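Local coordinates for protein putative Nitroreductase (Anabaena variabilis ATCC 29413, PDB 3EO7) that binds flavin mononucleotide and, as a member of the nitroreductase family, probably acts as an oxidoreductase, at residues 13-16 with 17-20; 271-274 with 275-279; 449-452 with 453-457. All coordinates share one frame; numbering follows the deposited sequence.

Contact 1: residues 13-16 with 17-20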
loop_
_atom_site.group_PDB
_atom_site.type_symbol
_atom_site.label_atom_id
_atom_site.label_comp_id
_atom_site.label_asym_id
_atom_site.label_seq_id
_atom_site.Cartn_x
_atom_site.Cartn_y
_atom_site.Cartn_z
ATOM N N TYR A 13 4.927 5.151 19.304
ATOM C CA TYR A 13 5.587 4.444 18.199
ATOM C C TYR A 13 6.015 5.474 17.120
ATOM O O TYR A 13 7.158 5.503 16.658
ATOM C CB TYR A 13 4.670 3.330 17.582
ATOM C CG TYR A 13 5.351 2.785 16.356
ATOM C CD1 TYR A 13 6.293 1.780 16.454
ATOM C CD2 TYR A 13 5.153 3.370 15.135
ATOM C CE1 TYR A 13 7.028 1.366 15.358
ATOM C CE2 TYR A 13 5.885 2.976 14.009
ATOM C CZ TYR A 13 6.827 1.970 14.119
ATOM O OH TYR A 13 7.575 1.612 12.993
ATOM N N HIS A 14 5.083 6.319 16.721
ATOM C CA HIS A 14 5.371 7.305 15.683
ATOM C C HIS A 14 6.519 8.225 16.093
ATOM O O HIS A 14 7.478 8.405 15.363
ATOM C CB HIS A 14 4.145 8.128 15.352
ATOM C CG HIS A 14 4.285 8.861 14.058
ATOM N ND1 HIS A 14 4.311 8.203 12.851
ATOM C CD2 HIS A 14 4.465 10.174 13.789
ATOM C CE1 HIS A 14 4.471 9.094 11.885
ATOM N NE2 HIS A 14 4.559 10.295 12.425
ATOM N N GLU A 15 6.435 8.755 17.304
ATOM C CA GLU A 15 7.454 9.651 17.813
ATOM C C GLU A 15 8.826 8.969 17.829
ATOM O O GLU A 15 9.836 9.543 17.389
ATOM C CB GLU A 15 7.065 10.112 19.222
ATOM C CG GLU A 15 8.022 11.161 19.793
ATOM C CD GLU A 15 8.054 12.482 18.970
ATOM O OE1 GLU A 15 7.055 12.790 18.293
ATOM O OE2 GLU A 15 9.079 13.206 19.016
ATOM N N ARG A 16 8.865 7.743 18.322
ATOM C CA ARG A 16 10.111 6.978 18.392
ATOM C C ARG A 16 10.753 6.574 17.070
ATOM O O ARG A 16 11.950 6.213 17.034
ATOM C CB ARG A 16 9.915 5.745 19.294
ATOM C CG ARG A 16 9.868 6.263 20.728
ATOM C CD ARG A 16 10.032 5.329 21.750
ATOM N NE ARG A 16 11.153 4.396 21.611
ATOM C CZ ARG A 16 11.136 3.263 22.295
ATOM N NH1 ARG A 16 10.123 3.037 23.109
ATOM N NH2 ARG A 16 12.085 2.359 22.167
ATOM N N THR A 17 10.012 6.687 15.995
ATOM C CA THR A 17 10.481 6.242 14.685
ATOM C C THR A 17 10.711 7.371 13.677
ATOM O O THR A 17 11.022 7.129 12.515
ATOM C CB THR A 17 9.540 5.169 14.108
ATOM O OG1 THR A 17 8.182 5.626 14.106
ATOM C CG2 THR A 17 9.649 3.879 14.956
ATOM N N LYS A 18 10.565 8.600 14.149
ATOM C CA LYS A 18 10.839 9.776 13.319
ATOM C C LYS A 18 12.346 9.828 13.094
ATOM O O LYS A 18 13.110 9.220 13.848
ATOM C CB LYS A 18 10.450 11.040 14.092
ATOM C CG LYS A 18 8.959 11.183 14.386
ATOM C CD LYS A 18 8.584 12.489 15.022
ATOM C CE LYS A 18 7.074 12.656 15.093
ATOM N NZ LYS A 18 6.648 13.894 15.868
ATOM N N TYR A 19 12.773 10.596 12.093
ATOM C CA TYR A 19 14.183 10.953 11.958
ATOM C C TYR A 19 14.267 12.406 12.392
ATOM O O TYR A 19 13.370 13.202 12.085
ATOM C CB TYR A 19 14.688 10.841 10.538
ATOM C CG TYR A 19 14.836 9.432 10.054
ATOM C CD1 TYR A 19 15.982 8.688 10.332
ATOM C CD2 TYR A 19 13.830 8.848 9.301
ATOM C CE1 TYR A 19 16.099 7.370 9.848
ATOM C CE2 TYR A 19 13.946 7.556 8.839
ATOM C CZ TYR A 19 15.079 6.834 9.099
ATOM O OH TYR A 19 15.100 5.543 8.610
ATOM N N ASP A 20 15.330 12.711 13.127
ATOM C CA ASP A 20 15.611 14.027 13.668
ATOM C C ASP A 20 16.987 14.477 13.146
ATOM O O ASP A 20 17.983 13.756 13.292
ATOM C CB ASP A 20 15.630 13.893 15.181
ATOM C CG ASP A 20 16.077 15.155 15.908
ATOM O OD1 ASP A 20 16.392 16.197 15.294
ATOM O OD2 ASP A 20 16.097 15.066 17.151
HETATM O O HOH W 1 8.405 15.684 18.186
#
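Thr-17 meets Tyr-13 and His-14 one turn back, its N and OG1 turned to carbonyls at the C-terminal end of helix 9-16. Thr-17 N donates to His-14 O at 3.1 Å. The side chain folds back against the same turn: Thr-17 OG1 lies 2.8 Å from Tyr-13 O and 3.1 Å from His-14 O, a choice its proton leaves unsettled. Arg-183 also hydrogen-bonds to OG1 and His-14 O. With OG1 between backbone N and carbonyl carbon (chi1 53°), CG2 swings over one face of the Tyr-13 ring. Thr-17 CG2 lies 3.9 Å from the Tyr-13 ring centroid, a CH-pi contact offset toward the rim.

In the salt bridge, the extended Lys-18 chain brings NZ to Glu-15 OE1 at 2.7 Å, on the syn side but 27° out of the carboxylate plane. Water 1 donates to Glu-15 OE2, and Asp-487 is a second salt-bridge partner for NZ. Lys-18 CE passes 3.8 Å from His-14 CD2.

Tyr-13 packs on Tyr-182 and Lys-18 on Arg-183, both of helix 181-202; Asp-486 of helix 486-493 touches His-14 and Lys-18, while Leu-270 of helix 270-276 meets Tyr-13 and Arg-16.

Contact 2: residues 271-274 with 275-279; sequences LKYF and HHHTQ
His-275 N donates to Leu-271 O at 3.0 Å and His-276 N to Lys-272 O at 2.9 Å, both regular helical bonds, after which His-277 leaves helical geometry and His-277 N goes mainly to Phe-274 O at 3.1 Å, keeping a weak bond to Tyr-273 O.

The side chains add to this turn. His-277 ND1 donates to Tyr-273 O at 2.7 Å, with an angle of 143° at the hydrogen, giving that carbonyl a side-chain donor beside its weak main-chain one. The same imidazole lies over the phenol ring of this tyrosine in a face-to-face stack, the centroids 3.5 Å apart and the planes only 14° from parallel. Tyr-273 turns its ring there by holding CG anti to the backbone N (chi1 -179°), and its hydroxyl is hydrogen-bonded to Glu-259. With an alanine here, the His-277 imidazole would probably lose its stacking partner, leaving the ND1 bond alone to hold its rotation, and Glu-259 would lose a hydrogen-bond partner.

Together these bonds finish the C-terminal end of helix 270-276, where the last carbonyls no longer have a following turn of helix to supply amides. Phe-274 O shows the same need: besides the His-277 amide it has Thr-278 OG1 at 3.0 Å, although the hydroxyl proton has another acceptor within reach. His-276 O is served by Gln-279 NE2 at 2.7 Å, almost straight and in the plane of the amide group.

On the buried side the Thr-278 methyl CG2 lies 3.5 Å from Phe-274 CE1, approaching the ring obliquely. The same ring meets Tyr-182 of helix 181-202, and His-275 ND1 is hydrogen-bonded to the Tyr-182 hydroxyl.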
loop_
_atom_site.group_PDB
_atom_site.type_symbol
_atom_site.label_atom_id
_atom_site.label_comp_id
_atom_site.label_asym_id
_atom_site.label_seq_id
_atom_site.Cartn_x
_atom_site.Cartn_y
_atom_site.Cartn_z
ATOM N N LEU A 271 8.741 -2.616 17.701
ATOM C CA LEU A 271 7.972 -3.080 16.539
ATOM C C LEU A 271 7.044 -4.252 16.914
ATOM O O LEU A 271 5.840 -4.192 16.660
ATOM C CB LEU A 271 8.908 -3.546 15.411
ATOM C CG LEU A 271 8.194 -3.928 14.099
ATOM C CD1 LEU A 271 9.106 -3.699 12.899
ATOM C CD2 LEU A 271 7.668 -5.360 14.107
ATOM N N LYS A 272 7.579 -5.303 17.532
ATOM C CA LYS A 272 6.730 -6.458 17.855
ATOM C C LYS A 272 5.730 -6.117 18.957
ATOM O O LYS A 272 4.564 -6.555 18.902
ATOM C CB LYS A 272 7.540 -7.714 18.173
ATOM C CG LYS A 272 8.291 -8.224 16.949
ATOM C CD LYS A 272 8.959 -9.582 17.194
ATOM C CE LYS A 272 9.871 -9.986 16.044
ATOM N NZ LYS A 272 10.390 -11.339 16.178
ATOM N N TYR A 273 6.184 -5.349 19.950
ATOM C CA TYR A 273 5.278 -4.866 20.967
ATOM C C TYR A 273 4.096 -4.163 20.274
ATOM O O TYR A 273 2.917 -4.461 20.535
ATOM C CB TYR A 273 5.983 -3.922 21.947
ATOM C CG TYR A 273 5.037 -3.440 23.037
ATOM C CD1 TYR A 273 4.241 -2.317 22.848
ATOM C CD2 TYR A 273 4.950 -4.109 24.254
ATOM C CE1 TYR A 273 3.358 -1.901 23.814
ATOM C CE2 TYR A 273 4.090 -3.674 25.230
ATOM C CZ TYR A 273 3.257 -2.572 24.990
ATOM O OH TYR A 273 2.392 -2.124 25.969
ATOM N N PHE A 274 4.403 -3.247 19.354
ATOM C CA PHE A 274 3.348 -2.472 18.712
ATOM C C PHE A 274 2.378 -3.348 17.898
ATOM O O PHE A 274 1.147 -3.183 18.011
ATOM C CB PHE A 274 3.955 -1.367 17.868
ATOM C CG PHE A 274 2.952 -0.417 17.302
ATOM C CD1 PHE A 274 2.002 0.189 18.104
ATOM C CD2 PHE A 274 3.011 -0.061 15.965
ATOM C CE1 PHE A 274 1.075 1.097 17.562
ATOM C CE2 PHE A 274 2.110 0.871 15.434
ATOM C CZ PHE A 274 1.127 1.422 16.234
ATOM N N HIS A 275 2.912 -4.310 17.172
ATOM C CA HIS A 275 2.050 -5.192 16.385
ATOM C C HIS A 275 1.132 -6.004 17.301
ATOM O O HIS A 275 -0.054 -6.132 17.034
ATOM C CB HIS A 275 2.829 -6.146 15.487
ATOM C CG HIS A 275 1.940 -6.947 14.606
ATOM N ND1 HIS A 275 1.323 -6.405 13.494
ATOM C CD2 HIS A 275 1.468 -8.214 14.728
ATOM C CE1 HIS A 275 0.517 -7.317 12.967
ATOM N NE2 HIS A 275 0.614 -8.430 13.677
ATOM N N HIS A 276 1.672 -6.515 18.405
ATOM C CA HIS A 276 0.863 -7.292 19.321
ATOM C C HIS A 276 -0.042 -6.464 20.219
ATOM O O HIS A 276 -0.896 -7.020 20.902
ATOM C CB HIS A 276 1.737 -8.213 20.152
ATOM C CG HIS A 276 2.244 -9.380 19.373
ATOM N ND1 HIS A 276 1.778 -10.668 19.580
ATOM C CD2 HIS A 276 3.125 -9.452 18.347
ATOM C CE1 HIS A 276 2.390 -11.487 18.738
ATOM N NE2 HIS A 276 3.194 -10.774 17.960
ATOM N N HIS A 277 0.130 -5.140 20.185
ATOM C CA HIS A 277 -0.713 -4.244 20.947
ATOM C C HIS A 277 -1.621 -3.384 20.048
ATOM O O HIS A 277 -2.082 -2.311 20.444
ATOM C CB HIS A 277 0.117 -3.406 21.901
ATOM C CG HIS A 277 0.673 -4.192 23.045
ATOM N ND1 HIS A 277 1.712 -5.087 22.886
ATOM C CD2 HIS A 277 0.328 -4.237 24.354
ATOM C CE1 HIS A 277 1.981 -5.652 24.046
ATOM N NE2 HIS A 277 1.172 -5.143 24.961
ATOM N N THR A 278 -1.833 -3.856 18.818
ATOM C CA THR A 278 -2.788 -3.252 17.906
ATOM C C THR A 278 -3.749 -4.328 17.412
ATOM O O THR A 278 -4.454 -4.156 16.411
ATOM C CB THR A 278 -2.142 -2.546 16.710
ATOM O OG1 THR A 278 -1.149 -3.375 16.098
ATOM C CG2 THR A 278 -1.513 -1.204 17.162
ATOM N N GLN A 279 -3.805 -5.440 18.109
ATOM C CA GLN A 279 -4.704 -6.477 17.684
ATOM C C GLN A 279 -6.158 -6.213 18.053
ATOM O O GLN A 279 -6.503 -5.338 18.876
ATOM C CB GLN A 279 -4.210 -7.880 18.163
ATOM C CG GLN A 279 -4.015 -8.024 19.585
ATOM C CD GLN A 279 -3.436 -9.395 19.981
ATOM O OE1 GLN A 279 -4.064 -10.442 19.736
ATOM N NE2 GLN A 279 -2.268 -9.381 20.654
#

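Contact 3: residues 449-452 with 453-457; sequences GDRV and YRYLH
Arg-451 and Arg-454 gather their guanidinium groups around Asp-215, each NH1 forming a salt bridge with one oxygen of that carboxylate. The shared anion probably accounts for two buried cations lying so close, NH1 to NH1 at 3.3 Å; Arg-454 NH1 sits over one face of the Arg-451 group, and the two planes are 35° apart. Arg-451 gets there by running straight from CG to NE, with CG anti to the backbone N (chi1 -177°). At the edge of its guanidinium it meets Tyr-455, whose OH accepts a weak bond from NE at 3.0 Å. The phenol ring stands steeply to the guanidinium, at 74°, and its hydroxyl is also hydrogen-bonded to Leu-254 O.

The backbone evidence is that of a beta turn leading into a helix. Residues Gly-449 to Val-452 form a type I turn, closed by Val-452 N to Gly-449 O at 3.0 Å; Gly-449 has positive phi. Tyr-453 N then donates to Asp-450 O at 3.1 Å, and Leu-456 N reaches Val-452 O at 2.8 Å. One turn on, His-457 ND1 binds Tyr-453 O at 3.0 Å with the acceptor in its ring plane, and its CE1 lies over one face of the Tyr-453 ring.

In the apolar packing, Val-452 CG2 lies 4.2 Å from Leu-456 CG and 4.3 Å from Tyr-455 CD2.

This start of helix 452-473 abuts helix 441-448, where Val-452 touches Ala-444 and Ile-445 and Leu-456 touches Leu-441 and Ala-444; helix 181-202 also contributes, with Tyr-182 against Arg-454 and Arg-183 against Tyr-453 and His-457.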
loop_
_atom_site.group_PDB
_atom_site.type_symbol
_atom_site.label_atom_id
_atom_site.label_comp_id
_atom_site.label_asym_id
_atom_site.label_seq_id
_atom_site.Cartn_x
_atom_site.Cartn_y
_atom_site.Cartn_z
ATOM N N GLY A 449 -8.693 3.399 17.204
ATOM C CA GLY A 449 -7.712 2.938 18.158
ATOM C C GLY A 449 -6.311 2.917 17.564
ATOM O O GLY A 449 -6.062 3.429 16.455
ATOM N N ASP A 450 -5.371 2.326 18.295
ATOM C CA ASP A 450 -3.984 2.315 17.848
ATOM C C ASP A 450 -3.759 1.574 16.547
ATOM O O ASP A 450 -2.834 1.883 15.828
ATOM C CB ASP A 450 -3.065 1.792 18.941
ATOM C CG ASP A 450 -3.045 2.718 20.131
ATOM O OD1 ASP A 450 -2.530 3.847 19.965
ATOM O OD2 ASP A 450 -3.540 2.294 21.200
ATOM N N ARG A 451 -4.612 0.592 16.273
ATOM C CA ARG A 451 -4.553 -0.166 15.004
ATOM C C ARG A 451 -4.721 0.729 13.781
ATOM O O ARG A 451 -4.353 0.347 12.682
ATOM C CB ARG A 451 -5.609 -1.265 15.029
ATOM C CG ARG A 451 -5.646 -2.215 13.812
ATOM C CD ARG A 451 -6.895 -3.069 13.932
ATOM N NE ARG A 451 -7.040 -4.196 12.974
ATOM C CZ ARG A 451 -6.608 -5.443 13.231
ATOM N NH1 ARG A 451 -5.944 -5.718 14.355
ATOM N NH2 ARG A 451 -6.845 -6.412 12.371
ATOM N N VAL A 452 -5.268 1.935 13.956
ATOM C CA VAL A 452 -5.423 2.859 12.832
ATOM C C VAL A 452 -4.072 3.130 12.165
ATOM O O VAL A 452 -4.017 3.409 10.965
ATOM C CB VAL A 452 -6.070 4.219 13.238
ATOM C CG1 VAL A 452 -5.051 5.147 13.967
ATOM C CG2 VAL A 452 -6.703 4.911 11.960
ATOM N N TYR A 453 -2.979 2.992 12.919
ATOM C CA TYR A 453 -1.654 3.215 12.370
ATOM C C TYR A 453 -1.416 2.325 11.158
ATOM O O TYR A 453 -0.827 2.776 10.151
ATOM C CB TYR A 453 -0.585 2.973 13.445
ATOM C CG TYR A 453 0.730 3.662 13.143
ATOM C CD1 TYR A 453 0.943 4.974 13.507
ATOM C CD2 TYR A 453 1.751 2.985 12.510
ATOM C CE1 TYR A 453 2.157 5.624 13.258
ATOM C CE2 TYR A 453 2.969 3.591 12.287
ATOM C CZ TYR A 453 3.149 4.934 12.642
ATOM O OH TYR A 453 4.351 5.522 12.407
ATOM N N ARG A 454 -1.819 1.050 11.263
ATOM C CA ARG A 454 -1.717 0.126 10.134
ATOM C C ARG A 454 -2.530 0.644 8.936
ATOM O O ARG A 454 -2.066 0.675 7.821
ATOM C CB ARG A 454 -2.326 -1.232 10.494
ATOM C CG ARG A 454 -1.717 -1.922 11.654
ATOM C CD ARG A 454 -2.373 -3.318 11.731
ATOM N NE ARG A 454 -2.048 -3.981 12.965
ATOM C CZ ARG A 454 -2.471 -5.209 13.295
ATOM N NH1 ARG A 454 -3.237 -5.897 12.455
ATOM N NH2 ARG A 454 -2.112 -5.729 14.451
ATOM N N TYR A 455 -3.759 1.048 9.230
ATOM C CA TYR A 455 -4.716 1.470 8.211
ATOM C C TYR A 455 -4.211 2.674 7.448
ATOM O O TYR A 455 -4.320 2.743 6.221
ATOM C CB TYR A 455 -6.072 1.797 8.807
ATOM C CG TYR A 455 -6.785 0.681 9.575
ATOM C CD1 TYR A 455 -6.602 -0.666 9.263
ATOM C CD2 TYR A 455 -7.744 0.993 10.536
ATOM C CE1 TYR A 455 -7.296 -1.632 9.913
ATOM C CE2 TYR A 455 -8.463 0.009 11.219
ATOM C CZ TYR A 455 -8.230 -1.327 10.899
ATOM O OH TYR A 455 -8.932 -2.347 11.527
ATOM N N LEU A 456 -3.665 3.627 8.176
ATOM C CA LEU A 456 -3.175 4.861 7.559
ATOM C C LEU A 456 -2.056 4.590 6.553
ATOM O O LEU A 456 -2.049 5.145 5.431
ATOM C CB LEU A 456 -2.639 5.834 8.632
ATOM C CG LEU A 456 -3.631 6.430 9.609
ATOM C CD1 LEU A 456 -2.958 7.202 10.764
ATOM C CD2 LEU A 456 -4.656 7.308 8.822
ATOM N N HIS A 457 -1.089 3.779 6.972
ATOM C CA HIS A 457 0.092 3.504 6.167
ATOM C C HIS A 457 -0.291 2.630 4.976
ATOM O O HIS A 457 0.167 2.883 3.864
ATOM C CB HIS A 457 1.211 2.911 7.039
ATOM C CG HIS A 457 1.906 3.936 7.871
ATOM N ND1 HIS A 457 1.383 4.417 9.060
ATOM C CD2 HIS A 457 3.064 4.606 7.671
ATOM C CE1 HIS A 457 2.207 5.321 9.559
ATOM N NE2 HIS A 457 3.222 5.472 8.732
#

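Three helix ends converge here on the same side of the chain's centre. Contacts 2 and 3, with centres about 11 Å apart, are joined by two probable hydrogen bonds: Thr-278 O to Arg-451 NH1 and Thr-278 OG1 to Arg-454 NH2, both 3.0 Å. Contact 1 meets contact 3 through His-14 ND1 and Tyr-453 OH, 2.7 Å apart and probably hydrogen-bonded. It meets contact 2 through stacked rings, Tyr-13 CG lying 3.7 Å from Phe-274 CD2; Tyr-453 also meets Phe-274 edge-to-face, so an aromatic cluster spans all three. The flavin mononucleotide lies about 12 Å from the side chains of Tyr-13 and Tyr-453, and FMN-binding Gly-482 about 11 Å from that of His-14, near the flavin but not touching it.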